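Local coordinates for protein oxidoreductase YdhF (Escherichia coli, PDB 1OG6) that binds NADP and probably acts as an NADPH-dependent oxidoreductase of the aldo/keto reductase family, at residues F17-W22 / V35-E40; R23-N28 / G57-A62. All coordinates share one frame; numbering follows the deposited sequence.

Overall arrangement
Contacts 1 and 2 lie about 13 Å apart, centre to centre, and both touch the bound NADP. Segment 17-22 runs straight into 23-28, while 35-40 comes before 57-62, so the pairings alternate along the chain. The contacts also touch directly: W27 of contact 2 packs against the strand end of contact 1, its CZ3 3.4 Å from Y21 CD2, and C60 SG lies 3.6 Å from the O of W22. Two sites of the pocket are close by. The F37 side chain of contact 1 is about 5 Å from G264, which binds NADP, and the C60 side chain of contact 2 about 4 Å from that of Y55, the probable proton donor.

Contact 1 (F17-W22 / V35-E40); sequences FVMGYW and VSFIEE. With NAP (NADP nicotinamide-adenine-dinucleotide phosphate), chain F.
F37 pushes its ring off the helix into a hollow walled by M19 and Y21. Its CG lies anti to the backbone N (chi1 176°), which carries the ring toward the strand. The two neighbours meet it differently. M19, its chain bent at chi2, brings CE up to the ring edge at CZ, 3.3 Å away, and SD makes an oblique Met-aromatic contact 5.2 Å from the ring centre. Y21 slides past the other way, with CE2 in the plane of the F37 ring and 3.9 Å from F37 CE2. Farther along, the Y21 hydroxyl rests 3.7 Å from I38 CG1 and has a weak hydrogen bond to H41. This is the inside of a beta-alpha-beta crossover of the TIM barrel: helix 31-42 covers strand 13-20 before the chain returns in strand 48-50, parallel to it. Where the strand runs out, G20 brings its CA within 3.6 Å of NAP O3D. W22 then turns one ring face to NAP C6N, which lies 3.4 Å above the plane, toward its rim, with the nicotinamide standing nearly upright on it; an alanine here would probably leave the C5N-C6N edge of the nicotinamide without the indole face it stands on.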
loop_
_atom_site.group_PDB
_atom_site.type_symbol
_atom_site.label_atom_id
_atom_site.label_comp_id
_atom_site.label_asym_id
_atom_site.label_seq_id
_atom_site.Cartn_x
_atom_site.Cartn_y
_atom_site.Cartn_z
ATOM N N PHE C 17 -3.080 24.282 -17.448
ATOM C CA PHE C 17 -2.295 23.572 -18.461
ATOM C C PHE C 17 -0.887 24.129 -18.318
ATOM O O PHE C 17 -0.681 25.341 -18.407
ATOM C CB PHE C 17 -2.794 23.827 -19.888
ATOM C CG PHE C 17 -3.867 22.868 -20.356
ATOM C CD1 PHE C 17 -5.212 23.092 -20.065
ATOM C CD2 PHE C 17 -3.539 21.749 -21.105
ATOM C CE1 PHE C 17 -6.211 22.214 -20.519
ATOM C CE2 PHE C 17 -4.538 20.867 -21.558
ATOM C CZ PHE C 17 -5.868 21.108 -21.262
ATOM N N VAL C 18 0.067 23.237 -18.062
ATOM C CA VAL C 18 1.472 23.584 -17.892
ATOM C C VAL C 18 2.174 23.361 -19.235
ATOM O O VAL C 18 1.834 22.430 -19.955
ATOM C CB VAL C 18 2.122 22.669 -16.833
ATOM C CG1 VAL C 18 3.558 23.028 -16.646
ATOM C CG2 VAL C 18 1.381 22.773 -15.524
ATOM N N MET C 19 3.141 24.206 -19.576
ATOM C CA MET C 19 3.868 24.060 -20.833
ATOM C C MET C 19 5.208 23.385 -20.540
ATOM O O MET C 19 6.011 23.906 -19.777
ATOM C CB MET C 19 4.092 25.430 -21.463
ATOM C CG MET C 19 3.757 25.496 -22.938
ATOM S SD MET C 19 4.698 24.303 -23.892
ATOM C CE MET C 19 3.749 24.178 -25.346
ATOM N N GLY C 20 5.457 22.228 -21.144
ATOM C CA GLY C 20 6.697 21.521 -20.872
ATOM C C GLY C 20 7.794 21.667 -21.902
ATOM O O GLY C 20 7.571 21.476 -23.098
ATOM N N TYR C 21 8.993 21.988 -21.428
ATOM C CA TYR C 21 10.139 22.167 -22.311
ATOM C C TYR C 21 11.166 21.037 -22.237
ATOM O O TYR C 21 12.340 21.270 -21.959
ATOM C CB TYR C 21 10.820 23.513 -22.017
ATOM C CG TYR C 21 9.958 24.705 -22.366
ATOM C CD1 TYR C 21 9.052 25.230 -21.449
ATOM C CD2 TYR C 21 9.988 25.259 -23.650
ATOM C CE1 TYR C 21 8.192 26.269 -21.806
ATOM C CE2 TYR C 21 9.131 26.292 -24.012
ATOM C CZ TYR C 21 8.238 26.786 -23.089
ATOM O OH TYR C 21 7.364 27.777 -23.454
ATOM N N TRP C 22 10.721 19.812 -22.497
ATOM C CA TRP C 22 11.613 18.655 -22.469
ATOM C C TRP C 22 12.237 18.433 -23.844
ATOM O O TRP C 22 13.432 18.164 -23.958
ATOM C CB TRP C 22 10.846 17.403 -22.019
ATOM C CG TRP C 22 11.665 16.132 -22.015
ATOM C CD1 TRP C 22 13.003 16.013 -21.745
ATOM C CD2 TRP C 22 11.186 14.795 -22.249
ATOM N NE1 TRP C 22 13.383 14.689 -21.797
ATOM C CE2 TRP C 22 12.289 13.922 -22.102
ATOM C CE3 TRP C 22 9.931 14.250 -22.566
ATOM C CZ2 TRP C 22 12.174 12.533 -22.260
ATOM C CZ3 TRP C 22 9.817 12.863 -22.723
ATOM C CH2 TRP C 22 10.934 12.026 -22.569
ATOM N N VAL C 35 11.353 33.028 -27.664
ATOM C CA VAL C 35 10.662 34.126 -26.990
ATOM C C VAL C 35 9.310 34.451 -27.621
ATOM O O VAL C 35 8.408 34.955 -26.950
ATOM C CB VAL C 35 11.516 35.409 -26.977
ATOM C CG1 VAL C 35 10.702 36.571 -26.442
ATOM C CG2 VAL C 35 12.738 35.201 -26.114
ATOM N N SER C 36 9.171 34.161 -28.909
ATOM C CA SER C 36 7.927 34.428 -29.615
ATOM C C SER C 36 6.899 33.393 -29.168
ATOM O O SER C 36 5.757 33.726 -28.843
ATOM C CB SER C 36 8.167 34.334 -31.120
ATOM O OG SER C 36 7.180 35.055 -31.829
ATOM N N PHE C 37 7.335 32.134 -29.154
ATOM C CA PHE C 37 6.518 30.992 -28.739
ATOM C C PHE C 37 6.109 31.167 -27.278
ATOM O O PHE C 37 4.947 30.995 -26.919
ATOM C CB PHE C 37 7.332 29.700 -28.897
ATOM C CG PHE C 37 6.632 28.461 -28.401
ATOM C CD1 PHE C 37 5.500 27.976 -29.042
ATOM C CD2 PHE C 37 7.126 27.761 -27.303
ATOM C CE1 PHE C 37 4.874 26.810 -28.601
ATOM C CE2 PHE C 37 6.507 26.594 -26.854
ATOM C CZ PHE C 37 5.382 26.119 -27.505
ATOM N N ILE C 38 7.086 31.510 -26.448
ATOM C CA ILE C 38 6.865 31.725 -25.032
ATOM C C ILE C 38 5.844 32.826 -24.816
ATOM O O ILE C 38 5.207 32.884 -23.773
ATOM C CB ILE C 38 8.175 32.107 -24.337
ATOM C CG1 ILE C 38 9.103 30.897 -24.314
ATOM C CG2 ILE C 38 7.909 32.605 -22.930
ATOM C CD1 ILE C 38 10.463 31.199 -23.792
ATOM N N GLU C 39 5.689 33.707 -25.797
ATOM C CA GLU C 39 4.715 34.787 -25.680
ATOM C C GLU C 39 3.341 34.284 -26.074
ATOM O O GLU C 39 2.403 34.295 -25.273
ATOM C CB GLU C 39 5.091 35.956 -26.582
ATOM C CG GLU C 39 6.097 36.900 -25.982
ATOM C CD GLU C 39 6.379 38.070 -26.894
ATOM O OE1 GLU C 39 5.401 38.641 -27.425
ATOM O OE2 GLU C 39 7.569 38.418 -27.071
ATOM N N GLU C 40 3.233 33.847 -27.324
ATOM C CA GLU C 40 1.979 33.337 -27.845
ATOM C C GLU C 40 1.317 32.405 -26.851
ATOM O O GLU C 40 0.132 32.547 -26.560
ATOM C CB GLU C 40 2.215 32.607 -29.169
ATOM C CG GLU C 40 2.534 33.542 -30.322
ATOM C CD GLU C 40 2.865 32.810 -31.606
ATOM O OE1 GLU C 40 3.950 32.197 -31.685
ATOM O OE2 GLU C 40 2.038 32.844 -32.541
HETATM P PA NAP F . 3.072 14.256 -24.444
HETATM O O1A NAP F . 2.647 12.914 -24.534
HETATM O O2A NAP F . 2.205 15.440 -24.069
HETATM O O5B NAP F . 3.757 14.696 -25.827
HETATM C C5B NAP F . 3.061 14.363 -27.047
HETATM C C4B NAP F . 4.196 14.249 -28.122
HETATM O O4B NAP F . 3.443 13.874 -29.339
HETATM C C3B NAP F . 4.879 15.587 -28.506
HETATM O O3B NAP F . 6.264 15.284 -28.631
HETATM C C2B NAP F . 4.295 16.027 -29.835
HETATM O O2B NAP F . 5.274 16.477 -30.768
HETATM C C1B NAP F . 3.558 14.778 -30.402
HETATM N N9A NAP F . 2.243 15.152 -30.897
HETATM C C8A NAP F . 1.269 15.987 -30.380
HETATM N N7A NAP F . 0.183 16.085 -31.124
HETATM C C5A NAP F . 0.468 15.255 -32.202
HETATM C C6A NAP F . -0.308 14.947 -33.333
HETATM N N6A NAP F . -1.540 15.409 -33.625
HETATM N N1A NAP F . 0.253 14.062 -34.272
HETATM N N3A NAP F . 2.319 13.801 -32.970
HETATM C C4A NAP F . 1.745 14.677 -32.061
HETATM O O3 NAP F . 4.277 14.323 -23.411
HETATM P PN NAP F . 5.840 14.276 -23.603
HETATM O O1N NAP F . 6.643 13.110 -23.220
HETATM O O2N NAP F . 6.405 15.654 -23.741
HETATM O O5D NAP F . 5.887 14.451 -21.990
HETATM C C5D NAP F . 5.032 15.397 -21.235
HETATM C C4D NAP F . 5.857 16.427 -20.481
HETATM O O4D NAP F . 6.139 16.039 -19.111
HETATM C C3D NAP F . 7.234 16.865 -21.100
HETATM O O3D NAP F . 7.113 18.063 -21.876
HETATM O O2D NAP F . 8.492 18.350 -19.544
HETATM C C1D NAP F . 7.537 16.298 -18.771
HETATM N N1N NAP F . 8.180 15.002 -18.337
HETATM C C2N NAP F . 8.348 14.683 -16.964
HETATM C C3N NAP F . 8.976 13.485 -16.620
HETATM C C7N NAP F . 9.155 13.145 -15.134
HETATM O O7N NAP F . 9.706 12.103 -14.888
HETATM N N7N NAP F . 8.730 13.945 -14.194
HETATM C C4N NAP F . 9.466 12.555 -17.645
HETATM C C5N NAP F . 9.277 12.907 -19.012
HETATM C C6N NAP F . 8.637 14.127 -19.385
HETATM P P2B NAP F . 5.047 17.706 -31.797
HETATM O O1X NAP F . 4.908 19.190 -31.473
HETATM O O2X NAP F . 5.525 17.264 -33.160
HETATM O O3X NAP F . 6.452 17.996 -31.316
#

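Contact 2 (R23-N28 / G57-A62); sequences RLMDWN and GYQCEA. With NAP (NADP nicotinamide-adenine-dinucleotide phosphate), chain F.
Beside the packing of L24 and M25 on C60 lie two flat groups, the guanidinium of R23 and the indole of W27. R23 has C3B of the NADP adenosine ribose over one face; at its rim, NH1 donates a hydrogen bond to NAP O1N (2.9 Å, 140°), and NE and NH2 lie close to O2N and O3B. The positive group reaches from pyrophosphate to ribose and probably offsets some phosphate charge. One face of W27 lies against the backbone starting its own weakly bonded helix, R23 C and L24 CA each 3.7 Å above the plane toward its rim. Within 23-28, M25 does most of the covering, matched by C60 opposite. Bent at chi2 (-55°) and chi3, M25 curls over the start of helix 60-69: CG meets C60 SG at 3.6 Å, CE reaches C60 CA, and SD lies 3.8 Å from Q59 CB, the side chains crossing at about a right angle. L24 takes the buried side, its CB 3.9 Å from C60 SG and CD2 against C60 O. The short turn after strand 13-20 is thereby joined to the loop and helix that follow Y55, at the cofactor-binding mouth of an aldo/keto reductase barrel.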
loop_
_atom_site.group_PDB
_atom_site.type_symbol
_atom_site.label_atom_id
_atom_site.label_comp_id
_atom_site.label_asym_id
_atom_site.label_seq_id
_atom_site.Cartn_x
_atom_site.Cartn_y
_atom_site.Cartn_z
ATOM N N ARG C 23 11.433 18.558 -24.891
ATOM C CA ARG C 23 11.944 18.366 -26.235
ATOM C C ARG C 23 12.473 19.662 -26.816
ATOM O O ARG C 23 12.824 19.718 -27.991
ATOM C CB ARG C 23 10.857 17.810 -27.154
ATOM C CG ARG C 23 10.373 16.425 -26.778
ATOM C CD ARG C 23 9.197 16.476 -25.816
ATOM N NE ARG C 23 8.775 15.140 -25.399
ATOM C CZ ARG C 23 8.515 14.132 -26.233
ATOM N NH1 ARG C 23 8.136 12.954 -25.755
ATOM N NH2 ARG C 23 8.640 14.296 -27.545
ATOM N N LEU C 24 12.546 20.698 -25.987
ATOM C CA LEU C 24 13.015 22.010 -26.430
ATOM C C LEU C 24 14.169 21.943 -27.414
ATOM O O LEU C 24 14.156 22.618 -28.440
ATOM C CB LEU C 24 13.422 22.872 -25.234
ATOM C CG LEU C 24 14.002 24.244 -25.584
ATOM C CD1 LEU C 24 13.060 24.996 -26.506
ATOM C CD2 LEU C 24 14.250 25.024 -24.302
ATOM N N MET C 25 15.168 21.129 -27.105
ATOM C CA MET C 25 16.317 21.007 -27.987
ATOM C C MET C 25 15.903 20.556 -29.381
ATOM O O MET C 25 16.449 21.028 -30.380
ATOM C CB MET C 25 17.336 20.030 -27.399
ATOM C CG MET C 25 18.059 20.563 -26.167
ATOM S SD MET C 25 18.867 22.166 -26.441
ATOM C CE MET C 25 17.936 23.178 -25.367
ATOM N N ASP C 26 14.924 19.657 -29.435
ATOM C CA ASP C 26 14.420 19.106 -30.691
ATOM C C ASP C 26 13.623 20.080 -31.544
ATOM O O ASP C 26 13.558 19.928 -32.761
ATOM C CB ASP C 26 13.564 17.874 -30.404
ATOM C CG ASP C 26 14.356 16.763 -29.754
ATOM O OD1 ASP C 26 13.743 15.899 -29.098
ATOM O OD2 ASP C 26 15.594 16.748 -29.905
ATOM N N TRP C 27 13.014 21.077 -30.915
ATOM C CA TRP C 27 12.227 22.039 -31.665
ATOM C C TRP C 27 13.137 22.964 -32.459
ATOM O O TRP C 27 12.680 23.665 -33.363
ATOM C CB TRP C 27 11.337 22.864 -30.730
ATOM C CG TRP C 27 10.518 22.041 -29.779
ATOM C CD1 TRP C 27 10.190 20.716 -29.902
ATOM C CD2 TRP C 27 9.931 22.486 -28.550
ATOM N NE1 TRP C 27 9.442 20.311 -28.824
ATOM C CE2 TRP C 27 9.267 21.376 -27.977
ATOM C CE3 TRP C 27 9.901 23.715 -27.876
ATOM C CZ2 TRP C 27 8.582 21.460 -26.758
ATOM C CZ3 TRP C 27 9.222 23.799 -26.668
ATOM C CH2 TRP C 27 8.571 22.676 -26.120
ATOM N N ASN C 28 14.424 22.961 -32.125
ATOM C CA ASN C 28 15.390 23.808 -32.819
ATOM C C ASN C 28 14.842 25.229 -32.939
ATOM O O ASN C 28 14.230 25.578 -33.950
ATOM C CB ASN C 28 15.671 23.251 -34.222
ATOM C CG ASN C 28 16.322 21.876 -34.193
ATOM O OD1 ASN C 28 16.421 21.202 -35.220
ATOM N ND2 ASN C 28 16.778 21.458 -33.017
ATOM N N GLY C 57 20.176 16.975 -22.134
ATOM C CA GLY C 57 21.591 16.786 -21.891
ATOM C C GLY C 57 22.082 17.969 -21.085
ATOM O O GLY C 57 23.193 18.446 -21.281
ATOM N N TYR C 58 21.233 18.447 -20.183
ATOM C CA TYR C 58 21.552 19.588 -19.335
ATOM C C TYR C 58 21.656 20.880 -20.158
ATOM O O TYR C 58 22.363 21.813 -19.768
ATOM C CB TYR C 58 22.869 19.342 -18.597
ATOM C CG TYR C 58 22.873 18.134 -17.678
ATOM C CD1 TYR C 58 22.279 18.189 -16.416
ATOM C CD2 TYR C 58 23.502 16.942 -18.059
ATOM C CE1 TYR C 58 22.315 17.091 -15.554
ATOM C CE2 TYR C 58 23.543 15.837 -17.203
ATOM C CZ TYR C 58 22.950 15.920 -15.951
ATOM O OH TYR C 58 23.005 14.844 -15.090
ATOM N N GLN C 59 20.946 20.933 -21.286
ATOM C CA GLN C 59 20.969 22.105 -22.166
ATOM C C GLN C 59 19.675 22.911 -22.214
ATOM O O GLN C 59 19.710 24.127 -22.390
ATOM C CB GLN C 59 21.306 21.683 -23.592
ATOM C CG GLN C 59 22.716 21.191 -23.797
ATOM C CD GLN C 59 22.900 20.559 -25.162
ATOM O OE1 GLN C 59 22.303 19.522 -25.460
ATOM N NE2 GLN C 59 23.722 21.183 -26.005
ATOM N N CYS C 60 18.542 22.230 -22.069
ATOM C CA CYS C 60 17.233 22.871 -22.133
ATOM C C CYS C 60 17.007 24.081 -21.226
ATOM O O CYS C 60 16.429 25.084 -21.668
ATOM C CB CYS C 60 16.139 21.831 -21.906
ATOM S SG CYS C 60 15.973 20.681 -23.287
ATOM N N GLU C 61 17.442 24.004 -19.969
ATOM C CA GLU C 61 17.278 25.134 -19.048
ATOM C C GLU C 61 18.044 26.335 -19.585
ATOM O O GLU C 61 17.492 27.423 -19.760
ATOM C CB GLU C 61 17.837 24.807 -17.672
ATOM C CG GLU C 61 17.159 23.699 -16.936
ATOM C CD GLU C 61 17.579 23.693 -15.491
ATOM O OE1 GLU C 61 18.801 23.763 -15.238
ATOM O OE2 GLU C 61 16.696 23.626 -14.612
ATOM N N ALA C 62 19.333 26.108 -19.824
ATOM C CA ALA C 62 20.239 27.118 -20.345
ATOM C C ALA C 62 19.684 27.751 -21.625
ATOM O O ALA C 62 19.650 28.974 -21.764
ATOM C CB ALA C 62 21.591 26.483 -20.614
HETATM P PA NAP F . 3.072 14.256 -24.444
HETATM O O1A NAP F . 2.647 12.914 -24.534
HETATM O O2A NAP F . 2.205 15.440 -24.069
HETATM O O5B NAP F . 3.757 14.696 -25.827
HETATM C C5B NAP F . 3.061 14.363 -27.047
HETATM C C4B NAP F . 4.196 14.249 -28.122
HETATM O O4B NAP F . 3.443 13.874 -29.339
HETATM C C3B NAP F . 4.879 15.587 -28.506
HETATM O O3B NAP F . 6.264 15.284 -28.631
HETATM C C2B NAP F . 4.295 16.027 -29.835
HETATM O O2B NAP F . 5.274 16.477 -30.768
HETATM C C1B NAP F . 3.558 14.778 -30.402
HETATM N N9A NAP F . 2.243 15.152 -30.897
HETATM C C8A NAP F . 1.269 15.987 -30.380
HETATM N N7A NAP F . 0.183 16.085 -31.124
HETATM C C5A NAP F . 0.468 15.255 -32.202
HETATM C C6A NAP F . -0.308 14.947 -33.333
HETATM N N6A NAP F . -1.540 15.409 -33.625
HETATM N N1A NAP F . 0.253 14.062 -34.272
HETATM N N3A NAP F . 2.319 13.801 -32.970
HETATM C C4A NAP F . 1.745 14.677 -32.061
HETATM O O3 NAP F . 4.277 14.323 -23.411
HETATM P PN NAP F . 5.840 14.276 -23.603
HETATM O O1N NAP F . 6.643 13.110 -23.220
HETATM O O2N NAP F . 6.405 15.654 -23.741
HETATM O O5D NAP F . 5.887 14.451 -21.990
HETATM C C5D NAP F . 5.032 15.397 -21.235
HETATM C C4D NAP F . 5.857 16.427 -20.481
HETATM O O4D NAP F . 6.139 16.039 -19.111
HETATM C C3D NAP F . 7.234 16.865 -21.100
HETATM O O3D NAP F . 7.113 18.063 -21.876
HETATM O O2D NAP F . 8.492 18.350 -19.544
HETATM C C1D NAP F . 7.537 16.298 -18.771
HETATM N N1N NAP F . 8.180 15.002 -18.337
HETATM C C2N NAP F . 8.348 14.683 -16.964
HETATM C C3N NAP F . 8.976 13.485 -16.620
HETATM C C7N NAP F . 9.155 13.145 -15.134
HETATM O O7N NAP F . 9.706 12.103 -14.888
HETATM N N7N NAP F . 8.730 13.945 -14.194
HETATM C C4N NAP F . 9.466 12.555 -17.645
HETATM C C5N NAP F . 9.277 12.907 -19.012
HETATM C C6N NAP F . 8.637 14.127 -19.385
HETATM P P2B NAP F . 5.047 17.706 -31.797
HETATM O O1X NAP F . 4.908 19.190 -31.473
HETATM O O2X NAP F . 5.525 17.264 -33.160
HETATM O O3X NAP F . 6.452 17.996 -31.316
#